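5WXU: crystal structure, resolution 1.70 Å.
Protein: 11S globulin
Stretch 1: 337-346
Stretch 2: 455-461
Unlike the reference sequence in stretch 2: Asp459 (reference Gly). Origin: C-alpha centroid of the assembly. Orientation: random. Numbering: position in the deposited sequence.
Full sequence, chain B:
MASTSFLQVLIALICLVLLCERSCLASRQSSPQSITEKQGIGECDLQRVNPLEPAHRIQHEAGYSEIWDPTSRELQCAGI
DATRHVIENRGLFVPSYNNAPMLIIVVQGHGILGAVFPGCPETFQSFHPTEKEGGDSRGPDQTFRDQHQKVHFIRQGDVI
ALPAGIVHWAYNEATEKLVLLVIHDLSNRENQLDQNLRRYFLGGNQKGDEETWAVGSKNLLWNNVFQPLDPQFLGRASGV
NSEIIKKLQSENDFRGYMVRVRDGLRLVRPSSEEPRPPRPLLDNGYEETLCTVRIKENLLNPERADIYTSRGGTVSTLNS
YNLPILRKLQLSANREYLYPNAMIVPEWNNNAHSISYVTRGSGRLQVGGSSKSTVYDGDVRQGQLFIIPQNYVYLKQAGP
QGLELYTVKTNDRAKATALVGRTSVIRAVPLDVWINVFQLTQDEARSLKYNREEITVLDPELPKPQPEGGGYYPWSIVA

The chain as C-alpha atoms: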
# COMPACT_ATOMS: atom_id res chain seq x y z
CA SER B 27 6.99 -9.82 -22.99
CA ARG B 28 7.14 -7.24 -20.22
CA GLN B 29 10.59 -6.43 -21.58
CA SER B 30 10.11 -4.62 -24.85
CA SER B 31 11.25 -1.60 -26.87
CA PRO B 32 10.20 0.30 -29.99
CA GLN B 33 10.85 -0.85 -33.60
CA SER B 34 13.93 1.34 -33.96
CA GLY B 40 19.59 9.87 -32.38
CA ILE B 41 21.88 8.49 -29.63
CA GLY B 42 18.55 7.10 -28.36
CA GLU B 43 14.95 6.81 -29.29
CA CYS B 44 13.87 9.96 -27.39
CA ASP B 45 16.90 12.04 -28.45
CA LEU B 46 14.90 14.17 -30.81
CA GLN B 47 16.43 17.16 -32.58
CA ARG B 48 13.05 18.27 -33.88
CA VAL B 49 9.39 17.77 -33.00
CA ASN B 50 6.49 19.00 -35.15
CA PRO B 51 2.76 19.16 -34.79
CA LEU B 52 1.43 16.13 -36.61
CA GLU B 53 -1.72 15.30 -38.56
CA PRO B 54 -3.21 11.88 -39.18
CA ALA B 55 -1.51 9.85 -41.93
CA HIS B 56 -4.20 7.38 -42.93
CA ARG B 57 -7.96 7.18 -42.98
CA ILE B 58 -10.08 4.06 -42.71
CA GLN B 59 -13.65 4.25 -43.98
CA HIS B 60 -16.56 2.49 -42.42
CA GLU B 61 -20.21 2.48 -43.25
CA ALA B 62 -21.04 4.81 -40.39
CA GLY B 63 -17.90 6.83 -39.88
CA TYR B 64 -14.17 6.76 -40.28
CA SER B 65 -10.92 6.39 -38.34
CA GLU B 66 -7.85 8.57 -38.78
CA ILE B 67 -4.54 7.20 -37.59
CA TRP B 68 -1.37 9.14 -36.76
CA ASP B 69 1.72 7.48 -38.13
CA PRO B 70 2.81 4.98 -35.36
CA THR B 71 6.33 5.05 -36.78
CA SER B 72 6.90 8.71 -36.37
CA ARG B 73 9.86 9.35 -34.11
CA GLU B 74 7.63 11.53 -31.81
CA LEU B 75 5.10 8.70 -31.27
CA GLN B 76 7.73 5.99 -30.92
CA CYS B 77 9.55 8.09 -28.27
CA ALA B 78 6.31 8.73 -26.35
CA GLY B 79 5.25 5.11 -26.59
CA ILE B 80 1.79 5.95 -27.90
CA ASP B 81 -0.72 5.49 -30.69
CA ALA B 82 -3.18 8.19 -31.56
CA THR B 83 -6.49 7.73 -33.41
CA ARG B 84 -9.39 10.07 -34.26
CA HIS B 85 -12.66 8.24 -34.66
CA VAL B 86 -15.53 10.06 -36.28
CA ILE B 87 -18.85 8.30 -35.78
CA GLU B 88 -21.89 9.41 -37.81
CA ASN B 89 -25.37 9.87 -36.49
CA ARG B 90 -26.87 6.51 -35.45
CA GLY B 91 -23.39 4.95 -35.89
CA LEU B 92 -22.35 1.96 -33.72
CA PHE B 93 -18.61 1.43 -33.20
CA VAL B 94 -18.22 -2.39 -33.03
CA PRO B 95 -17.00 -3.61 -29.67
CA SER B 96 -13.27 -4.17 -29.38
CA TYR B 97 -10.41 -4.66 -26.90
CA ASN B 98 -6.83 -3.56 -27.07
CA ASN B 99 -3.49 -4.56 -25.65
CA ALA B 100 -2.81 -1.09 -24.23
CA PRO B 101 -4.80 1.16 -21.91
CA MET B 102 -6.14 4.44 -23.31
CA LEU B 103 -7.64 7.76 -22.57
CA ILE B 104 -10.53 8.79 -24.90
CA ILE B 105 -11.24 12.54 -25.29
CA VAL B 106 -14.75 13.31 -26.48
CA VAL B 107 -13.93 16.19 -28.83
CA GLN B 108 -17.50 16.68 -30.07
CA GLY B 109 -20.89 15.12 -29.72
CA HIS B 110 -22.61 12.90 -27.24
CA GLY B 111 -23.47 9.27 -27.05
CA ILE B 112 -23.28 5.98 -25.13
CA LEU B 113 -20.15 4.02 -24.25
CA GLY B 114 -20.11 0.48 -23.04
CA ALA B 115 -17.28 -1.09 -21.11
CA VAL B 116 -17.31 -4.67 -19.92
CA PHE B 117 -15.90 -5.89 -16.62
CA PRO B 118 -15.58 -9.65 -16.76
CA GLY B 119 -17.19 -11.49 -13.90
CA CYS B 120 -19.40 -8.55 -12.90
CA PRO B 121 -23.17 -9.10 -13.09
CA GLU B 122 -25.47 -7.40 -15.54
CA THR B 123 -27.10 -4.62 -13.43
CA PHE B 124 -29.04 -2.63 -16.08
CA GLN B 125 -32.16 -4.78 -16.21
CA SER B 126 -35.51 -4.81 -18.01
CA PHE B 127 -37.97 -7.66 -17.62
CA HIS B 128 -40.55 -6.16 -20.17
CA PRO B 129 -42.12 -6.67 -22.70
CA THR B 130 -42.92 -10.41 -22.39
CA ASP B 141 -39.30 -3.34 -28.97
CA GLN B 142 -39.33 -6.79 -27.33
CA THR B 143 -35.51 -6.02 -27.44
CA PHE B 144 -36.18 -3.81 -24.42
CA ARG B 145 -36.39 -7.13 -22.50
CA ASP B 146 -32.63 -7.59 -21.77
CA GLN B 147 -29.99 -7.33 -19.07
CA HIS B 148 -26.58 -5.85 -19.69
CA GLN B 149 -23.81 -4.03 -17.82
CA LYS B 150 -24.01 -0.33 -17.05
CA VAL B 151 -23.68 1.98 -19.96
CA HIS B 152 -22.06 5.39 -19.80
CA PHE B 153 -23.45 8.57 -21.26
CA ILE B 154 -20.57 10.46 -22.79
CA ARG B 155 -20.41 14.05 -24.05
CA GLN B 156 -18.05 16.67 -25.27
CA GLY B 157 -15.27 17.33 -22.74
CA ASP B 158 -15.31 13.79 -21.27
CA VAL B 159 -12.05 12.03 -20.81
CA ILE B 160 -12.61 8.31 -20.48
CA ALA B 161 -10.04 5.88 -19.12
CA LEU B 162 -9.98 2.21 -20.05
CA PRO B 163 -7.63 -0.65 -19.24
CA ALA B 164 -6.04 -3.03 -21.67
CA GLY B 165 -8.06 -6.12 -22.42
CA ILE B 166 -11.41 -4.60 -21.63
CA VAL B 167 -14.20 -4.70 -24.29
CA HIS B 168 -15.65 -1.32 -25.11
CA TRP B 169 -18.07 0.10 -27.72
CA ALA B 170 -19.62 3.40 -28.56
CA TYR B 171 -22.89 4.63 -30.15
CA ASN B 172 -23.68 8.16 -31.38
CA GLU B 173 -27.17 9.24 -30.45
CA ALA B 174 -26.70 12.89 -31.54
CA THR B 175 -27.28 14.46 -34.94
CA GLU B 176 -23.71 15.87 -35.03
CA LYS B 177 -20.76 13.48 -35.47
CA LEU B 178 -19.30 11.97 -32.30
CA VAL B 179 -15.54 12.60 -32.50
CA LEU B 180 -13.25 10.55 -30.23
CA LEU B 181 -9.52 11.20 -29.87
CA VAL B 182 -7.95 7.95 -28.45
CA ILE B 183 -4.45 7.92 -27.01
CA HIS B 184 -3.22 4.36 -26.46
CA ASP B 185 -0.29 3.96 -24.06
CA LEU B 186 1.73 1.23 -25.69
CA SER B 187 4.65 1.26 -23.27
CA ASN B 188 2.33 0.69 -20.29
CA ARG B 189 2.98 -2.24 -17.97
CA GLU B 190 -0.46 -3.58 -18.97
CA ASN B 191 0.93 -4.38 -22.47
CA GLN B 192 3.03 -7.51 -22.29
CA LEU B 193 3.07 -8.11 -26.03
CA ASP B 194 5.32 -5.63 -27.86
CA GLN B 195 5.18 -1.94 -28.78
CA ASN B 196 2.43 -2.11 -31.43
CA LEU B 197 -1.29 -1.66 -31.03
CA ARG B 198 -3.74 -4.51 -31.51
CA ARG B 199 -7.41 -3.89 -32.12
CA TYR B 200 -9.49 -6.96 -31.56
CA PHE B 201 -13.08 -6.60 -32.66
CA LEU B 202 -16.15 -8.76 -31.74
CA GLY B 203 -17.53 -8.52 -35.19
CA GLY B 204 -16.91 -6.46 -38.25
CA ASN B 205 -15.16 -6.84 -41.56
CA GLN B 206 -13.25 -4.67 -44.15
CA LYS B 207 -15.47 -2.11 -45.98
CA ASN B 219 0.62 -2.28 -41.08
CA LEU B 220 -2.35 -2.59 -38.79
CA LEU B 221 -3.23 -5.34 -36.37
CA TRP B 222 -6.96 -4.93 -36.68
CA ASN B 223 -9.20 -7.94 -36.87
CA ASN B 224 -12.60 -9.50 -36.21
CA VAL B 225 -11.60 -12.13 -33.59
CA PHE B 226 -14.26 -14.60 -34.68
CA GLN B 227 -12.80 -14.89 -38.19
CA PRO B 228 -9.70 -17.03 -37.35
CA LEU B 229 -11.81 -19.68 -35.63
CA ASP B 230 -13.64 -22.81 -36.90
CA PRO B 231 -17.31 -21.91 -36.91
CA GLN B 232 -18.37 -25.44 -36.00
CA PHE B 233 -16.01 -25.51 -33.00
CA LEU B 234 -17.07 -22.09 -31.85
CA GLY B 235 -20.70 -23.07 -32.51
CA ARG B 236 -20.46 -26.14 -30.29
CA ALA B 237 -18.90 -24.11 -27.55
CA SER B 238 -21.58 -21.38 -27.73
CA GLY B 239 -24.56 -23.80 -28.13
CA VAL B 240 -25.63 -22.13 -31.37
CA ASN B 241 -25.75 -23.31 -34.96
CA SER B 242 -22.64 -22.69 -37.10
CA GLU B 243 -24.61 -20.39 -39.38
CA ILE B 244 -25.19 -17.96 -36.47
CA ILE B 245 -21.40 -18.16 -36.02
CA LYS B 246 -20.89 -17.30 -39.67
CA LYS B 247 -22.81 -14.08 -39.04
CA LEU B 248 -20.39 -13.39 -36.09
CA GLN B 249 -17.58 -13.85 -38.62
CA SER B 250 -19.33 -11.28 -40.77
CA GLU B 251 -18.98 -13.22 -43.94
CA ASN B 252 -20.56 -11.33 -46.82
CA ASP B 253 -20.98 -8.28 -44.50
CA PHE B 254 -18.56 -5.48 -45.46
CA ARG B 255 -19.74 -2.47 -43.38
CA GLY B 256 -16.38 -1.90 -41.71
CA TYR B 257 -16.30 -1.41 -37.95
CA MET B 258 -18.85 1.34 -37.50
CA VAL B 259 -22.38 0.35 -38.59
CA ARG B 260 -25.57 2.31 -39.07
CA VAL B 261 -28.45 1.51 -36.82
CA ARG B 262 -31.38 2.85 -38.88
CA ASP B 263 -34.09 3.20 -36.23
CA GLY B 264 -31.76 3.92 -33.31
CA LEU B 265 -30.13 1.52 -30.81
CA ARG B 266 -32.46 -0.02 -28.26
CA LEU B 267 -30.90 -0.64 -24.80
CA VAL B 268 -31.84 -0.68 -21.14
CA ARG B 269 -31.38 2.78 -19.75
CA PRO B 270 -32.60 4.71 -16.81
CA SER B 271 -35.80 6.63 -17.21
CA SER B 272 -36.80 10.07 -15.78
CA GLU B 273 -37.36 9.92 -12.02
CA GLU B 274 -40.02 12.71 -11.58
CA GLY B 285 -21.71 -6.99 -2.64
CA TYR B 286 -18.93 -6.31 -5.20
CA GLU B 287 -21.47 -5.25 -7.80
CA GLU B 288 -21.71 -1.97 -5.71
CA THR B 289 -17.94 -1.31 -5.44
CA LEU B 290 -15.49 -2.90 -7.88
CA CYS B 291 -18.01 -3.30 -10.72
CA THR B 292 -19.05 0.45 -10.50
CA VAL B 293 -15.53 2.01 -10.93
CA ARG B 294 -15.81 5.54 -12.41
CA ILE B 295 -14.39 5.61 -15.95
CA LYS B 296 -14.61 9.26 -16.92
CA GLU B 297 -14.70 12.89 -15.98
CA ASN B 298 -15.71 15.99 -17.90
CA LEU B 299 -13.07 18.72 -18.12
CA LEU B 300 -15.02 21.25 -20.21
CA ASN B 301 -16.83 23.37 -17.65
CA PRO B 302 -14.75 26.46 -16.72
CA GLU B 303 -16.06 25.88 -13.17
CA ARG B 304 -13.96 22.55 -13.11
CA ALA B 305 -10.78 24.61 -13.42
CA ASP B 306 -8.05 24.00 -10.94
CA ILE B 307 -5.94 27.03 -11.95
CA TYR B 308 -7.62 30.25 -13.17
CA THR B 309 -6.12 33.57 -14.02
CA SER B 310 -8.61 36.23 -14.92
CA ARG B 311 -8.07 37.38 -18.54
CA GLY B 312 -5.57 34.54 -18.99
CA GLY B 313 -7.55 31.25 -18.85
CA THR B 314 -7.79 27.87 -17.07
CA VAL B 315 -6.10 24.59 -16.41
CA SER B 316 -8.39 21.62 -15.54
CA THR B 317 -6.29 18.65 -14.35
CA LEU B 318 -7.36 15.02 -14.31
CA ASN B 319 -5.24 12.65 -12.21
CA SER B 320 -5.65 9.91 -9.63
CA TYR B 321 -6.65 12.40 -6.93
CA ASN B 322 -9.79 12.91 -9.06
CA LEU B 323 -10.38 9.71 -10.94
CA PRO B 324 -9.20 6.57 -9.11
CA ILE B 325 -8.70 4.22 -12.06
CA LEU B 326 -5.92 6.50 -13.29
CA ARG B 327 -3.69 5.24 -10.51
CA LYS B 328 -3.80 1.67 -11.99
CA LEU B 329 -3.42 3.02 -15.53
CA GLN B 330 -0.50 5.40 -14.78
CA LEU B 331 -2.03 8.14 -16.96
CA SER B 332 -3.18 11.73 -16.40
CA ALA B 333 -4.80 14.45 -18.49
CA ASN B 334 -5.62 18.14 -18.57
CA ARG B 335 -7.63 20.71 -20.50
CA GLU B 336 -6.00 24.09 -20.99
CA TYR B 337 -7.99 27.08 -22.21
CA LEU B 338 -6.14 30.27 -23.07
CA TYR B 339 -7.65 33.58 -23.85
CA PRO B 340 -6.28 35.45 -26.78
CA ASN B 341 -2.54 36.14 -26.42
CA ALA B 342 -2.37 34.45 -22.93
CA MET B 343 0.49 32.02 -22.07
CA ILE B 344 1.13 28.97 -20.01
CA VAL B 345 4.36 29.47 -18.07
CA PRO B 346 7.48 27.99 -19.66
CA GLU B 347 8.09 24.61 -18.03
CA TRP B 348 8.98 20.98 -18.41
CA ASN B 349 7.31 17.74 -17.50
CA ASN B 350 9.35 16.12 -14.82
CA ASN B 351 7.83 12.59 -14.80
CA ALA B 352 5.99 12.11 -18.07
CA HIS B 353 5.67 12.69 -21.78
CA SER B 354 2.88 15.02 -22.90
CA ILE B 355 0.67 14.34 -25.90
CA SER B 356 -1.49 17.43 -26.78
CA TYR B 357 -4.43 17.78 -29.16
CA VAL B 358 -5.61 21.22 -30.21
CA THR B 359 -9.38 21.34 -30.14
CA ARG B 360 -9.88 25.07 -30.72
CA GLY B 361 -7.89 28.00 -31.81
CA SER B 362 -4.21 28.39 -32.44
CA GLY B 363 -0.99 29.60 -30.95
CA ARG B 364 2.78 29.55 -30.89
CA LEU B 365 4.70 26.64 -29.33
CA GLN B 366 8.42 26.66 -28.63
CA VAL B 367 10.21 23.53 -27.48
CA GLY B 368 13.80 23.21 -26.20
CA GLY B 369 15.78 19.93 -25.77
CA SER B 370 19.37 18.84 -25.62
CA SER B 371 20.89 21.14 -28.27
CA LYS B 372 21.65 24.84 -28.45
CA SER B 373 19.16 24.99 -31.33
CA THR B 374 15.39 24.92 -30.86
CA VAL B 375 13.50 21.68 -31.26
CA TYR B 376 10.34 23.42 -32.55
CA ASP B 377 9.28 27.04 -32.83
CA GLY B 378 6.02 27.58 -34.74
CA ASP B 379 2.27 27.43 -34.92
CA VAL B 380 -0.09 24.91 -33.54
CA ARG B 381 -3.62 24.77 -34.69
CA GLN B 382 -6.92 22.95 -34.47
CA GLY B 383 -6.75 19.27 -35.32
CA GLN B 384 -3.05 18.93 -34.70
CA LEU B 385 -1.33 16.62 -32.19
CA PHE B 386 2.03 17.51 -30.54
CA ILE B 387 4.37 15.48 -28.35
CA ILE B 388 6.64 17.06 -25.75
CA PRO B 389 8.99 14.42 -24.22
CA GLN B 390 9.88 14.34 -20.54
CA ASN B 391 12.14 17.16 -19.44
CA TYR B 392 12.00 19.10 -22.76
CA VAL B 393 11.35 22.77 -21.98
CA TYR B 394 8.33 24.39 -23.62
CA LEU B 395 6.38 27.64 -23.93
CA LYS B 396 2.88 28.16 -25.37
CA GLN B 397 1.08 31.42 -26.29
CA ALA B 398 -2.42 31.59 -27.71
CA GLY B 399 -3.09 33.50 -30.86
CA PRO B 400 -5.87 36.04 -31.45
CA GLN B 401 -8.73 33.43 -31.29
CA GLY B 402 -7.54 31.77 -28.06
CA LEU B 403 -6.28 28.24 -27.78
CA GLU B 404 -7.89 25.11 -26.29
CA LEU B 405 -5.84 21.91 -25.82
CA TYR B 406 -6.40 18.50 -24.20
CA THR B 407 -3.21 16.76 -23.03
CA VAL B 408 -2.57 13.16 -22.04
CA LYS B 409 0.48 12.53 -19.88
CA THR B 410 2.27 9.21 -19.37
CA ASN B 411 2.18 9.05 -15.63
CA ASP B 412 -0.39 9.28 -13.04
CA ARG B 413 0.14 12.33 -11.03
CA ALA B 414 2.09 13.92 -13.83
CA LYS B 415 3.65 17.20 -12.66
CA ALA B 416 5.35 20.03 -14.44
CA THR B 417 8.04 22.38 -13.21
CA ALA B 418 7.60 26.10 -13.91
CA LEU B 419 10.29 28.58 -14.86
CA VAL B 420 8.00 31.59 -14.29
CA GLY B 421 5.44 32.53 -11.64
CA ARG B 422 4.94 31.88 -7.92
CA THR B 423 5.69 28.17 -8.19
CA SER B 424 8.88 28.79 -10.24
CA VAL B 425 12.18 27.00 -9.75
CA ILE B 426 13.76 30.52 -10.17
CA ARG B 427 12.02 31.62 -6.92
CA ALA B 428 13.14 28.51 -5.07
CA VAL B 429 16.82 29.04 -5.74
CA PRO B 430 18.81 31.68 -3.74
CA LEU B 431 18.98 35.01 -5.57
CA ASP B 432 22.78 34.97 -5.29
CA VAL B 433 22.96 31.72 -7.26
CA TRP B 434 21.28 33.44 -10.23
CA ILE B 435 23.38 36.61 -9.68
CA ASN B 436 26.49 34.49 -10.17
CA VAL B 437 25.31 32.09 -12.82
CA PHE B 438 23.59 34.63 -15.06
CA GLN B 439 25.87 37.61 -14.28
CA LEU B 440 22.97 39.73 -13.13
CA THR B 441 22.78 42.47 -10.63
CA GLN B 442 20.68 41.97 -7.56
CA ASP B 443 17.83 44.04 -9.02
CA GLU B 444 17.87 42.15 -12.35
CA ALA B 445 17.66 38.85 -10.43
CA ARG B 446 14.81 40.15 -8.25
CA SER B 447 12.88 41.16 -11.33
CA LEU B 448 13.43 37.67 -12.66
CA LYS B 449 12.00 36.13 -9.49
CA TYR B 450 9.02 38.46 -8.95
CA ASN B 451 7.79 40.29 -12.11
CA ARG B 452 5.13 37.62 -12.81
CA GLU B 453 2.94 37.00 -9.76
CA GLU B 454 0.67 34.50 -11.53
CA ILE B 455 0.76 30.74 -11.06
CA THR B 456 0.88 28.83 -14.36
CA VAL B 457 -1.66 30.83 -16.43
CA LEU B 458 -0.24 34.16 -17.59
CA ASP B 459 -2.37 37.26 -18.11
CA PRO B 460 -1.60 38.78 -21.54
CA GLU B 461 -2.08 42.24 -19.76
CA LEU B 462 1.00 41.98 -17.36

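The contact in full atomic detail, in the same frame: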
# COMPACT_ATOMS: atom_id res chain seq x y z
N TYR B 337 -7.27 26.08 -21.43
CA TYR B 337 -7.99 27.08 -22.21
C TYR B 337 -7.27 28.41 -21.99
O TYR B 337 -7.16 28.90 -20.90
CB TYR B 337 -9.47 27.12 -21.84
CG TYR B 337 -10.21 28.04 -22.74
CD1 TYR B 337 -10.55 27.64 -24.04
CD2 TYR B 337 -10.47 29.33 -22.34
CE1 TYR B 337 -11.18 28.53 -24.94
CE2 TYR B 337 -11.09 30.23 -23.20
CZ TYR B 337 -11.46 29.83 -24.49
OH TYR B 337 -12.10 30.74 -25.28
N LEU B 338 -6.77 28.98 -23.09
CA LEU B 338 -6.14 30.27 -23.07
C LEU B 338 -6.95 31.27 -23.83
O LEU B 338 -7.35 31.06 -24.96
CB LEU B 338 -4.72 30.21 -23.65
CG LEU B 338 -3.74 29.35 -22.86
CD1 LEU B 338 -2.44 29.24 -23.62
CD2 LEU B 338 -3.52 29.89 -21.46
N TYR B 339 -7.14 32.42 -23.17
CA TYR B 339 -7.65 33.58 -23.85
C TYR B 339 -6.69 34.13 -24.87
O TYR B 339 -5.48 33.86 -24.88
CB TYR B 339 -8.05 34.65 -22.85
CG TYR B 339 -9.24 34.27 -21.99
CD1 TYR B 339 -10.50 34.13 -22.56
CD2 TYR B 339 -9.13 34.10 -20.64
CE1 TYR B 339 -11.60 33.78 -21.79
CE2 TYR B 339 -10.22 33.76 -19.85
CZ TYR B 339 -11.44 33.58 -20.41
OH TYR B 339 -12.50 33.23 -19.59
N PRO B 340 -7.21 35.02 -25.75
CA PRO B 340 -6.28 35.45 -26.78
C PRO B 340 -5.00 36.07 -26.25
O PRO B 340 -5.03 36.86 -25.34
CB PRO B 340 -7.11 36.46 -27.60
CG PRO B 340 -8.47 35.97 -27.48
CD PRO B 340 -8.60 35.36 -26.07
N ASN B 341 -3.86 35.67 -26.83
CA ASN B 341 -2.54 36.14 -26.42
C ASN B 341 -2.01 35.72 -25.02
O ASN B 341 -0.87 36.08 -24.67
CB ASN B 341 -2.43 37.65 -26.52
CG ASN B 341 -2.90 38.16 -27.88
OD1 ASN B 341 -3.79 39.01 -27.96
ND2 ASN B 341 -2.32 37.61 -28.93
N ALA B 342 -2.79 34.95 -24.27
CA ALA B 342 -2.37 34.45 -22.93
C ALA B 342 -1.36 33.30 -23.09
O ALA B 342 -1.23 32.67 -24.20
CB ALA B 342 -3.61 34.01 -22.17
N MET B 343 -0.58 33.03 -22.02
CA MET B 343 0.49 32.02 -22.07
C MET B 343 0.32 31.05 -20.90
O MET B 343 -0.32 31.39 -19.88
CB MET B 343 1.87 32.66 -21.94
CG MET B 343 2.21 33.47 -23.17
SD MET B 343 3.75 34.34 -22.74
CE MET B 343 4.73 34.07 -24.19
N ILE B 344 0.80 29.83 -21.12
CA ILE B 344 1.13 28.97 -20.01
C ILE B 344 2.59 29.25 -19.71
O ILE B 344 3.43 29.43 -20.63
CB ILE B 344 0.91 27.48 -20.33
CG1 ILE B 344 -0.55 27.15 -20.65
CG2 ILE B 344 1.29 26.62 -19.15
CD1 ILE B 344 -1.55 27.31 -19.53
N VAL B 345 2.97 29.24 -18.43
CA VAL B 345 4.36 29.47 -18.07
C VAL B 345 5.27 28.48 -18.78
O VAL B 345 4.90 27.34 -18.97
CB VAL B 345 4.60 29.44 -16.55
CG1 VAL B 345 3.84 30.60 -15.90
CG2 VAL B 345 4.22 28.12 -15.95
N PRO B 346 6.48 28.91 -19.20
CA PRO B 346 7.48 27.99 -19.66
C PRO B 346 7.80 26.95 -18.57
O PRO B 346 7.84 27.29 -17.35
CB PRO B 346 8.72 28.84 -19.86
CG PRO B 346 8.39 30.18 -19.41
CD PRO B 346 6.98 30.30 -19.11
N ILE B 455 0.38 32.17 -11.01
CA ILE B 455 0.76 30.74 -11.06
C ILE B 455 0.23 30.18 -12.35
O ILE B 455 -1.00 30.22 -12.59
CB ILE B 455 0.17 29.94 -9.88
CG1 ILE B 455 0.83 30.40 -8.58
CG2 ILE B 455 0.37 28.47 -10.07
CD1 ILE B 455 0.29 29.78 -7.26
N THR B 456 1.15 29.62 -13.14
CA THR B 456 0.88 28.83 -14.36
C THR B 456 0.22 29.51 -15.55
O THR B 456 0.77 29.41 -16.69
CB THR B 456 0.09 27.55 -13.98
OG1 THR B 456 0.89 26.78 -13.07
CG2 THR B 456 -0.30 26.72 -15.18
N VAL B 457 -0.94 30.14 -15.34
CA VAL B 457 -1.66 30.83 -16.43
C VAL B 457 -1.30 32.30 -16.41
O VAL B 457 -1.53 32.93 -15.42
CB VAL B 457 -3.20 30.62 -16.38
CG1 VAL B 457 -3.85 31.31 -17.59
CG2 VAL B 457 -3.49 29.14 -16.48
N LEU B 458 -0.68 32.79 -17.50
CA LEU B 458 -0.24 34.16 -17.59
C LEU B 458 -1.27 35.03 -18.27
O LEU B 458 -1.72 34.74 -19.35
CB LEU B 458 1.10 34.30 -18.29
CG LEU B 458 2.23 33.49 -17.68
CD1 LEU B 458 3.51 33.50 -18.44
CD2 LEU B 458 2.47 33.94 -16.20
N ASP B 459 -1.51 36.17 -17.62
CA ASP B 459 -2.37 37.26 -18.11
C ASP B 459 -1.64 37.88 -19.34
O ASP B 459 -0.44 38.16 -19.26
CB ASP B 459 -2.46 38.25 -16.95
CG ASP B 459 -3.66 39.14 -16.99
OD1 ASP B 459 -4.02 39.67 -18.09
OD2 ASP B 459 -4.21 39.38 -15.88
N PRO B 460 -2.32 38.06 -20.47
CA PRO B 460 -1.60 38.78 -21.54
C PRO B 460 -1.36 40.26 -21.11
O PRO B 460 -0.36 40.80 -21.51
CB PRO B 460 -2.54 38.68 -22.74
CG PRO B 460 -3.88 38.32 -22.17
CD PRO B 460 -3.73 37.79 -20.79
N GLU B 461 -2.20 40.83 -20.22
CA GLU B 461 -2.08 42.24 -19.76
C GLU B 461 -1.12 42.49 -18.55
O GLU B 461 -1.37 43.42 -17.76
CB GLU B 461 -3.47 42.89 -19.43
CG GLU B 461 -4.78 42.22 -19.86
CD GLU B 461 -4.99 42.11 -21.35
OE1 GLU B 461 -4.17 42.66 -22.13
OE2 GLU B 461 -6.00 41.46 -21.73

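Two segments more than a hundred residues apart in sequence meet here as a short antiparallel β-ladder. Met343 and Leu458 form its hydrogen-bonded pair: Leu458 N donates to Met343 O at 2.8 Å and nearly straight, while the return bond, Met343 N to Leu458 O, is weak at 3.4 Å. Ile344 and Val457 follow as a non-hydrogen-bonded pair, and beyond them Val345 N donates to Thr456 O at 2.8 Å. That same carbonyl oxygen also receives a CA-H...O contact from Ile344, whose CA lies 3.4 Å from Thr456 O.

Alternation along the strands sorts the side chains onto two faces. On one, Ile344 lies beside Val457, both β-branched and so well suited to extended backbone. Ile344 adopts chi1 m and chi2 m; the second m angle bends the chain so that its end comes nearer the partner strand, and Ile344 CD1 lies 4.1 Å from Val457 CG2. Val457 is in the t rotamer, and its other methyl, CG1, lies 4.1 Å from Leu338 CD2. The two branches of this valine thus touch different partners. Leu338 is m,t, the common leucine conformation, and although its CA-to-CB bond points sideways, its end approaches the other stretch.

The opposite face carries Met343 and Leu458. Leu458, also m,t, loses more surface to the other stretch than any other residue in the contact. Both methyls of Leu458 reach Val345 CG1, CD2 at 3.6 Å and CD1 at 3.9 Å. Met343 starts m,t and its end leads away; its closest side-chain approach is CB, 4.0 Å from Leu458 CD1, with SD a looser 4.4 Å from that same CD1. Val345, chi1 m, offers a compact, branched surface to the leucine.

Thr456 has a positive phi of 64°, unusual for a β-branched residue, which accompanies the tight bend in which Val457 N donates to Ile455 O at 2.8 Å. Its backbone carbonyl makes its one hydrogen bond to stretch 1; its side chain comes no nearer than Thr456 CG2 to Ile344 CG2, 4.3 Å.

Before the strand, a type II turn runs from Tyr339 to Ala342, closed by Ala342 N to Tyr339 O at 3.0 Å. Pro340 suits the second position, where its ring fixes phi near the required -60°; Asn341 takes the third, with phi 67°, a left-handed value that asparagine tolerates better than most residues. Pro460 packs against this turn, its CB 3.6 Å from Asn341 O and its CD 4.0 Å from Ala342 CB. The small alanine methyl also lies close to the backbone, with Ala342 CB 3.5 Å from Leu458 O.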